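Local atomic coordinates of tylactone synthase starter module and modules 1 & 2 (Streptomyces fradiae, PDB entry 2Z5L), a protein that probably carries out the NADPH-dependent reduction of a beta-keto group on the growing polyketide in the first extension cycle of tylosin biosynthesis, through its ketoreductase domain. Residues A26-V31 with S246-A251; R453-D458 with V475-V480. All coordinates share one frame; numbering follows the deposited sequence.

How the contacts relate
Contacts 1 and 2 lie side by side, their centres 12 Å apart, because strands 28-35 and 474-477 are neighbours in the sheet. Contact 1 joins strand 28-35 to the end of strand 239-247, on the edge away from strand 474-477; contact 2 fixes the continuation of strand 474-477 to the loop leading into helix 457-470. The seam between them is marked by Tyr-29 N to Thr-476 O at 2.7 Å and Trp-27 O to Val-478 N at 2.8 Å, both probable hydrogen bonds. Trp-27 also packs on Met-455. Strand 28-35, paired on both edges, is consistent with the junction of structural and catalytic subdomains known in polyketide synthase ketoreductases.

Contact 1: A26-V31 with S246-A251; sequences AWRYRV and SRAAAA
Tyr-29 and Arg-247 run side by side and point the same way, with ring and guanidinium planes 38° apart. The two residues form a non-hydrogen-bonded antiparallel pair, with CA to CA 4.0 Å. Both side chains have CG anti to the carbonyl carbon, beside the backbone N, and the arginine then bends at chi3, which brings its guanidinium past the end of the ring. Tyr-29 CE2 meets Arg-247 CG at 3.7 Å, while the phenol oxygen sits over one face of the guanidinium, offset toward its rim. That oxygen is hydrogen-bonded not to the arginine but to Trp-482. Arg-247 NH2 instead donates to Ala-26 O at 2.7 Å in a bent bond, and NH1 makes a salt bridge with Glu-503.

Arg-28 approaches the other end of segment 246-251. Its NE donates to Ala-249 O at 2.9 Å; the N-H...O angle of 166° is nearly straight and the acceptor lies in the guanidinium plane, though the donor stands above the carbonyl plane. Ala-251 CB lies over a guanidinium face. Asp-472 takes NH1 in a salt bridge, so this group is held from two directions.

Arg-30 and Ser-246 form the hydrogen-bonded pair, with Arg-30 N to Ser-246 O at 2.8 Å and Ser-246 N to Arg-30 O at 3.0 Å. Beyond the pairing, Ala-248 N still reaches Arg-28 O at 2.7 Å. The Arg-30 side chain passes along Ala-248, whose CB lies at the guanidinium edge.

The chemistry is therefore that of a short antiparallel ladder extended by arginine-to-carbonyl bonds: where strand 239-247 ends and its chain turns off, two guanidiniums bind main-chain oxygens, and their acidic partners probably offset the concentration of positive charge.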
ATOM      1  N   ALA A  26      16.487   8.896 -11.731  1.00 42.42           N
ATOM      2  CA  ALA A  26      15.762   8.204 -12.786  1.00 43.33           C
ATOM      3  C   ALA A  26      14.943   7.051 -12.205  1.00 44.00           C
ATOM      4  O   ALA A  26      14.308   6.303 -12.947  1.00 44.75           O
ATOM      5  CB  ALA A  26      16.732   7.674 -13.837  1.00 41.42           C
ATOM      6  N   TRP A  27      14.965   6.918 -10.881  1.00 43.74           N
ATOM      7  CA  TRP A  27      14.238   5.862 -10.190  1.00 43.95           C
ATOM      8  C   TRP A  27      13.074   6.437  -9.406  1.00 43.74           C
ATOM      9  O   TRP A  27      12.311   5.696  -8.798  1.00 46.01           O
ATOM     10  CB  TRP A  27      15.156   5.116  -9.211  1.00 43.94           C
ATOM     11  CG  TRP A  27      16.304   4.395  -9.853  1.00 43.00           C
ATOM     12  CD1 TRP A  27      16.479   4.147 -11.188  1.00 44.37           C
ATOM     13  CD2 TRP A  27      17.427   3.794  -9.183  1.00 42.61           C
ATOM     14  NE1 TRP A  27      17.635   3.429 -11.388  1.00 44.30           N
ATOM     15  CE2 TRP A  27      18.235   3.199 -10.178  1.00 41.98           C
ATOM     16  CE3 TRP A  27      17.825   3.699  -7.841  1.00 39.07           C
ATOM     17  CZ2 TRP A  27      19.419   2.517  -9.875  1.00 41.61           C
ATOM     18  CZ3 TRP A  27      19.010   3.017  -7.539  1.00 40.72           C
ATOM     19  CH2 TRP A  27      19.789   2.438  -8.555  1.00 40.37           C
ATOM     20  N   ARG A  28      12.931   7.753  -9.427  1.00 42.74           N
ATOM     21  CA  ARG A  28      11.873   8.414  -8.678  1.00 43.48           C
ATOM     22  C   ARG A  28      10.545   8.550  -9.420  1.00 44.96           C
ATOM     23  O   ARG A  28      10.473   9.170 -10.480  1.00 46.26           O
ATOM     24  CB  ARG A  28      12.346   9.803  -8.240  1.00 42.15           C
ATOM     25  CG  ARG A  28      13.514   9.801  -7.260  1.00 39.46           C
ATOM     26  CD  ARG A  28      14.047  11.204  -7.098  1.00 38.32           C
ATOM     27  NE  ARG A  28      12.977  12.144  -6.792  1.00 38.14           N
ATOM     28  CZ  ARG A  28      12.407  12.266  -5.600  1.00 39.31           C
ATOM     29  NH1 ARG A  28      12.822  11.505  -4.593  1.00 39.53           N
ATOM     30  NH2 ARG A  28      11.409  13.129  -5.426  1.00 39.03           N
ATOM     31  N   TYR A  29       9.492   7.976  -8.848  1.00 46.22           N
ATOM     32  CA  TYR A  29       8.161   8.053  -9.435  1.00 45.99           C
ATOM     33  C   TYR A  29       7.152   8.444  -8.365  1.00 47.79           C
ATOM     34  O   TYR A  29       7.436   8.389  -7.164  1.00 47.59           O
ATOM     35  CB  TYR A  29       7.759   6.716 -10.046  1.00 44.28           C
ATOM     36  CG  TYR A  29       8.738   6.160 -11.048  1.00 43.79           C
ATOM     37  CD1 TYR A  29       9.899   5.517 -10.632  1.00 42.60           C
ATOM     38  CD2 TYR A  29       8.482   6.244 -12.419  1.00 43.58           C
ATOM     39  CE1 TYR A  29      10.778   4.964 -11.555  1.00 41.65           C
ATOM     40  CE2 TYR A  29       9.360   5.695 -13.354  1.00 42.31           C
ATOM     41  CZ  TYR A  29      10.502   5.053 -12.917  1.00 41.49           C
ATOM     42  OH  TYR A  29      11.360   4.466 -13.824  1.00 39.30           O
ATOM     43  N   ARG A  30       5.965   8.838  -8.801  1.00 49.28           N
ATOM     44  CA  ARG A  30       4.931   9.239  -7.863  1.00 51.98           C
ATOM     45  C   ARG A  30       3.545   8.985  -8.431  1.00 51.80           C
ATOM     46  O   ARG A  30       3.392   8.652  -9.607  1.00 51.84           O
ATOM     47  CB  ARG A  30       5.093  10.722  -7.502  1.00 55.43           C
ATOM     48  CG  ARG A  30       4.697  11.707  -8.600  1.00 59.75           C
ATOM     49  CD  ARG A  30       4.916  13.156  -8.162  1.00 63.81           C
ATOM     50  NE  ARG A  30       4.811  13.325  -6.708  1.00 67.99           N
ATOM     51  CZ  ARG A  30       5.850  13.351  -5.874  1.00 69.83           C
ATOM     52  NH1 ARG A  30       7.083  13.226  -6.343  1.00 71.25           N
ATOM     53  NH2 ARG A  30       5.659  13.496  -4.567  1.00 69.23           N
ATOM     54  N   VAL A  31       2.533   9.140  -7.590  1.00 52.42           N
ATOM     55  CA  VAL A  31       1.169   8.918  -8.029  1.00 54.19           C
ATOM     56  C   VAL A  31       0.416  10.225  -8.199  1.00 54.58           C
ATOM     57  O   VAL A  31       0.293  11.017  -7.266  1.00 54.84           O
ATOM     58  CB  VAL A  31       0.399   8.021  -7.039  1.00 53.98           C
ATOM     59  CG1 VAL A  31      -1.049   7.879  -7.490  1.00 54.54           C
ATOM     60  CG2 VAL A  31       1.059   6.654  -6.964  1.00 53.29           C
ATOM     61  N   SER A 246       3.666   8.657 -12.552  1.00 52.39           N
ATOM     62  CA  SER A 246       4.521   9.547 -13.325  1.00 51.05           C
ATOM     63  C   SER A 246       5.862   9.796 -12.634  1.00 49.96           C
ATOM     64  O   SER A 246       5.921   9.953 -11.415  1.00 49.57           O
ATOM     65  CB  SER A 246       3.786  10.869 -13.552  1.00 50.79           C
ATOM     66  OG  SER A 246       2.967  11.194 -12.440  1.00 50.50           O
ATOM     67  N   ARG A 247       6.942   9.825 -13.411  1.00 48.45           N
ATOM     68  CA  ARG A 247       8.267  10.058 -12.844  1.00 46.69           C
ATOM     69  C   ARG A 247       8.189  11.295 -11.960  1.00 45.62           C
ATOM     70  O   ARG A 247       7.564  12.286 -12.324  1.00 44.73           O
ATOM     71  CB  ARG A 247       9.303  10.241 -13.960  1.00 44.35           C
ATOM     72  CG  ARG A 247       9.353   9.042 -14.917  1.00 44.30           C
ATOM     73  CD  ARG A 247      10.520   9.108 -15.894  1.00 43.34           C
ATOM     74  NE  ARG A 247      11.706   8.401 -15.407  1.00 45.62           N
ATOM     75  CZ  ARG A 247      12.194   7.285 -15.951  1.00 44.91           C
ATOM     76  NH1 ARG A 247      11.609   6.738 -17.004  1.00 42.36           N
ATOM     77  NH2 ARG A 247      13.269   6.708 -15.443  1.00 46.66           N
ATOM     78  N   ALA A 248       8.794  11.223 -10.780  1.00 45.26           N
ATOM     79  CA  ALA A 248       8.767  12.352  -9.868  1.00 45.24           C
ATOM     80  C   ALA A 248       9.923  13.286 -10.187  1.00 46.58           C
ATOM     81  O   ALA A 248      10.839  12.921 -10.922  1.00 46.06           O
ATOM     82  CB  ALA A 248       8.853  11.869  -8.425  1.00 43.38           C
ATOM     83  N   ALA A 249       9.875  14.491  -9.634  1.00 48.39           N
ATOM     84  CA  ALA A 249      10.917  15.479  -9.858  1.00 50.58           C
ATOM     85  C   ALA A 249      12.290  14.913  -9.501  1.00 52.17           C
ATOM     86  O   ALA A 249      12.413  13.739  -9.137  1.00 53.47           O
ATOM     87  CB  ALA A 249      10.623  16.723  -9.029  1.00 51.05           C
ATOM     88  N   ALA A 250      13.328  15.736  -9.611  1.00 53.05           N
ATOM     89  CA  ALA A 250      14.676  15.276  -9.276  1.00 52.27           C
ATOM     90  C   ALA A 250      15.003  15.635  -7.836  1.00 51.47           C
ATOM     91  O   ALA A 250      14.398  16.537  -7.258  1.00 50.10           O
ATOM     92  CB  ALA A 250      15.704  15.899 -10.222  1.00 51.13           C
ATOM     93  N   ALA A 251      15.955  14.909  -7.261  1.00 51.84           N
ATOM     94  CA  ALA A 251      16.392  15.140  -5.889  1.00 52.10           C
ATOM     95  C   ALA A 251      17.613  16.050  -5.937  1.00 52.31           C
ATOM     96  O   ALA A 251      17.848  16.845  -5.029  1.00 51.75           O
ATOM     97  CB  ALA A 251      16.752  13.821  -5.226  1.00 52.43           C
TER

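Contact 2: R453-D458 with V475-V480; sequences RAMDPD and VTVVDV
The guanidinium of Arg-453 has Val-480 C over one face and Asp-479 OD1 at an edge, near its plane, and it is turned only 20° from the carboxylate of Asp-479. The two groups form a salt bridge with two unequal branches. NH2 to OD1 is the shorter, at 2.7 Å, but it is not coplanar: NH2 meets OD1 from above the carboxylate, 38° out of its plane. NE to OD2, at 2.9 Å, is weak because its N-H...O angle is strongly bent. Asp-479 CB leaves the backbone toward segment 453-458, and with chi1 at 179° CG stands anti to the backbone N, which brings the carboxylate beside the guanidinium; Arg-453 bends at chi3, bringing NE and NH2 alongside the carboxylate oxygens.

Backbone bonding reinforces this pair. Arg-453 N donates to Asp-479 O at 2.8 Å in an almost straight bond. A water accepts from Asp-479 N and donates to Arg-453 O, at 2.6 Å, so the same two residues are also joined through solvent.

Met-455 supplies the apolar half. Its side chain and that of Asp-479 slide past each other in opposite directions, with Met-455 CG 3.7 Å from Asp-479 CB. Further along, the sulfur reaches Val-477 CG1 at 4.0 Å and CE ends against Val-477 O. Trp-27 and Trp-430 also touch this methionine, placing it among strand 426-430 and the loop before strand 28-35.

Asp-456, with its side chain bonded to Ala-459 N, is the N-cap of helix 457-470. The contact ties the loop before this helix to the chain leaving strand 474-477. These belong to the connection from strand 426-430 to its parallel neighbour 474-477, consistent with the right-handed beta-alpha-beta crossover of the Rossmann-type fold of short-chain dehydrogenases.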
ATOM      1  N   ARG A 453      14.882  -4.232 -11.327  1.00 43.40           N
ATOM      2  CA  ARG A 453      16.280  -4.557 -11.078  1.00 44.43           C
ATOM      3  C   ARG A 453      16.636  -4.237  -9.633  1.00 42.88           C
ATOM      4  O   ARG A 453      16.135  -3.271  -9.065  1.00 43.31           O
ATOM      5  CB  ARG A 453      17.168  -3.757 -12.031  1.00 46.90           C
ATOM      6  CG  ARG A 453      17.019  -4.170 -13.484  1.00 51.18           C
ATOM      7  CD  ARG A 453      17.732  -3.211 -14.448  1.00 52.91           C
ATOM      8  NE  ARG A 453      17.190  -1.854 -14.398  1.00 53.67           N
ATOM      9  CZ  ARG A 453      17.211  -1.008 -15.422  1.00 53.22           C
ATOM     10  NH1 ARG A 453      17.744  -1.387 -16.572  1.00 52.56           N
ATOM     11  NH2 ARG A 453      16.710   0.218 -15.298  1.00 53.91           N
ATOM     12  N   ALA A 454      17.494  -5.055  -9.039  1.00 41.85           N
ATOM     13  CA  ALA A 454      17.915  -4.853  -7.655  1.00 40.37           C
ATOM     14  C   ALA A 454      18.736  -3.570  -7.517  1.00 39.76           C
ATOM     15  O   ALA A 454      19.838  -3.473  -8.048  1.00 42.11           O
ATOM     16  CB  ALA A 454      18.737  -6.053  -7.180  1.00 40.00           C
ATOM     17  N   MET A 455      18.202  -2.589  -6.796  1.00 37.53           N
ATOM     18  CA  MET A 455      18.897  -1.329  -6.599  1.00 35.24           C
ATOM     19  C   MET A 455      20.106  -1.514  -5.691  1.00 36.08           C
ATOM     20  O   MET A 455      20.063  -2.325  -4.770  1.00 36.42           O
ATOM     21  CB  MET A 455      17.955  -0.312  -5.969  1.00 36.19           C
ATOM     22  CG  MET A 455      16.747   0.018  -6.804  1.00 33.90           C
ATOM     23  SD  MET A 455      15.773   1.260  -5.963  1.00 38.89           S
ATOM     24  CE  MET A 455      14.654   0.227  -5.075  1.00 38.48           C
ATOM     25  N   ASP A 456      21.183  -0.771  -5.940  1.00 35.12           N
ATOM     26  CA  ASP A 456      22.370  -0.893  -5.102  1.00 33.39           C
ATOM     27  C   ASP A 456      22.048  -0.342  -3.720  1.00 33.24           C
ATOM     28  O   ASP A 456      21.578   0.786  -3.581  1.00 32.45           O
ATOM     29  CB  ASP A 456      23.564  -0.143  -5.723  1.00 34.61           C
ATOM     30  CG  ASP A 456      24.724   0.043  -4.737  1.00 36.79           C
ATOM     31  OD1 ASP A 456      24.847   1.149  -4.168  1.00 35.98           O
ATOM     32  OD2 ASP A 456      25.503  -0.917  -4.515  1.00 36.07           O
ATOM     33  N   PRO A 457      22.303  -1.140  -2.677  1.00 33.35           N
ATOM     34  CA  PRO A 457      22.038  -0.748  -1.289  1.00 34.48           C
ATOM     35  C   PRO A 457      22.391   0.706  -0.992  1.00 33.89           C
ATOM     36  O   PRO A 457      21.543   1.476  -0.550  1.00 34.06           O
ATOM     37  CB  PRO A 457      22.879  -1.742  -0.486  1.00 34.34           C
ATOM     38  CG  PRO A 457      22.789  -2.970  -1.319  1.00 34.51           C
ATOM     39  CD  PRO A 457      23.005  -2.432  -2.732  1.00 33.40           C
ATOM     40  N   ASP A 458      23.644   1.065  -1.254  1.00 34.66           N
ATOM     41  CA  ASP A 458      24.143   2.415  -1.023  1.00 35.07           C
ATOM     42  C   ASP A 458      23.439   3.453  -1.876  1.00 34.49           C
ATOM     43  O   ASP A 458      23.065   4.529  -1.390  1.00 34.28           O
ATOM     44  CB  ASP A 458      25.653   2.455  -1.273  1.00 37.11           C
ATOM     45  CG  ASP A 458      26.434   1.680  -0.216  1.00 40.27           C
ATOM     46  OD1 ASP A 458      26.259   1.996   1.000  1.00 37.42           O
ATOM     47  OD2 ASP A 458      27.210   0.767  -0.599  1.00 39.64           O
ATOM     48  N   VAL A 475       6.922   8.817  -2.333  1.00 37.93           N
ATOM     49  CA  VAL A 475       7.627   8.721  -3.586  1.00 36.21           C
ATOM     50  C   VAL A 475       7.980   7.272  -3.783  1.00 35.96           C
ATOM     51  O   VAL A 475       8.158   6.538  -2.810  1.00 35.73           O
ATOM     52  CB  VAL A 475       8.918   9.583  -3.576  1.00 38.18           C
ATOM     53  CG1 VAL A 475       9.865   9.104  -2.480  1.00 37.16           C
ATOM     54  CG2 VAL A 475       9.593   9.527  -4.938  1.00 35.73           C
ATOM     55  N   THR A 476       8.041   6.858  -5.045  1.00 36.86           N
ATOM     56  CA  THR A 476       8.391   5.494  -5.391  1.00 35.42           C
ATOM     57  C   THR A 476       9.801   5.539  -5.944  1.00 36.66           C
ATOM     58  O   THR A 476      10.070   6.207  -6.948  1.00 38.02           O
ATOM     59  CB  THR A 476       7.464   4.904  -6.496  1.00 36.21           C
ATOM     60  OG1 THR A 476       6.117   4.831  -6.019  1.00 35.62           O
ATOM     61  CG2 THR A 476       7.922   3.505  -6.881  1.00 33.05           C
ATOM     62  N   VAL A 477      10.713   4.849  -5.278  1.00 35.04           N
ATOM     63  CA  VAL A 477      12.088   4.799  -5.740  1.00 32.81           C
ATOM     64  C   VAL A 477      12.316   3.387  -6.230  1.00 33.03           C
ATOM     65  O   VAL A 477      12.512   2.475  -5.429  1.00 35.01           O
ATOM     66  CB  VAL A 477      13.081   5.103  -4.598  1.00 30.99           C
ATOM     67  CG1 VAL A 477      14.505   4.989  -5.112  1.00 30.39           C
ATOM     68  CG2 VAL A 477      12.829   6.497  -4.039  1.00 27.91           C
ATOM     69  N   VAL A 478      12.270   3.194  -7.542  1.00 34.05           N
ATOM     70  CA  VAL A 478      12.475   1.860  -8.100  1.00 36.27           C
ATOM     71  C   VAL A 478      13.276   1.881  -9.389  1.00 38.08           C
ATOM     72  O   VAL A 478      13.178   2.814 -10.182  1.00 40.34           O
ATOM     73  CB  VAL A 478      11.134   1.160  -8.433  1.00 35.60           C
ATOM     74  CG1 VAL A 478      11.396  -0.293  -8.793  1.00 37.94           C
ATOM     75  CG2 VAL A 478      10.167   1.267  -7.275  1.00 34.65           C
ATOM     76  N   ASP A 479      14.055   0.831  -9.602  1.00 39.10           N
ATOM     77  CA  ASP A 479      14.843   0.707 -10.815  1.00 41.37           C
ATOM     78  C   ASP A 479      14.146  -0.337 -11.686  1.00 42.67           C
ATOM     79  O   ASP A 479      14.112  -1.527 -11.344  1.00 40.93           O
ATOM     80  CB  ASP A 479      16.272   0.268 -10.486  1.00 43.92           C
ATOM     81  CG  ASP A 479      17.127   0.100 -11.730  1.00 47.22           C
ATOM     82  OD1 ASP A 479      16.978   0.913 -12.666  1.00 47.65           O
ATOM     83  OD2 ASP A 479      17.952  -0.832 -11.771  1.00 49.20           O
ATOM     84  N   VAL A 480      13.594   0.121 -12.814  1.00 42.13           N
ATOM     85  CA  VAL A 480      12.844  -0.745 -13.732  1.00 42.49           C
ATOM     86  C   VAL A 480      13.187  -0.675 -15.217  1.00 44.05           C
ATOM     87  O   VAL A 480      13.338   0.406 -15.778  1.00 43.03           O
ATOM     88  CB  VAL A 480      11.338  -0.450 -13.686  1.00 41.79           C
ATOM     89  CG1 VAL A 480      10.564  -1.671 -14.147  1.00 40.77           C
ATOM     90  CG2 VAL A 480      10.933   0.006 -12.316  1.00 43.29           C
TER
HETATM   91  O   HOH W   1      13.906  -2.189  -8.370  1.00 24.77           O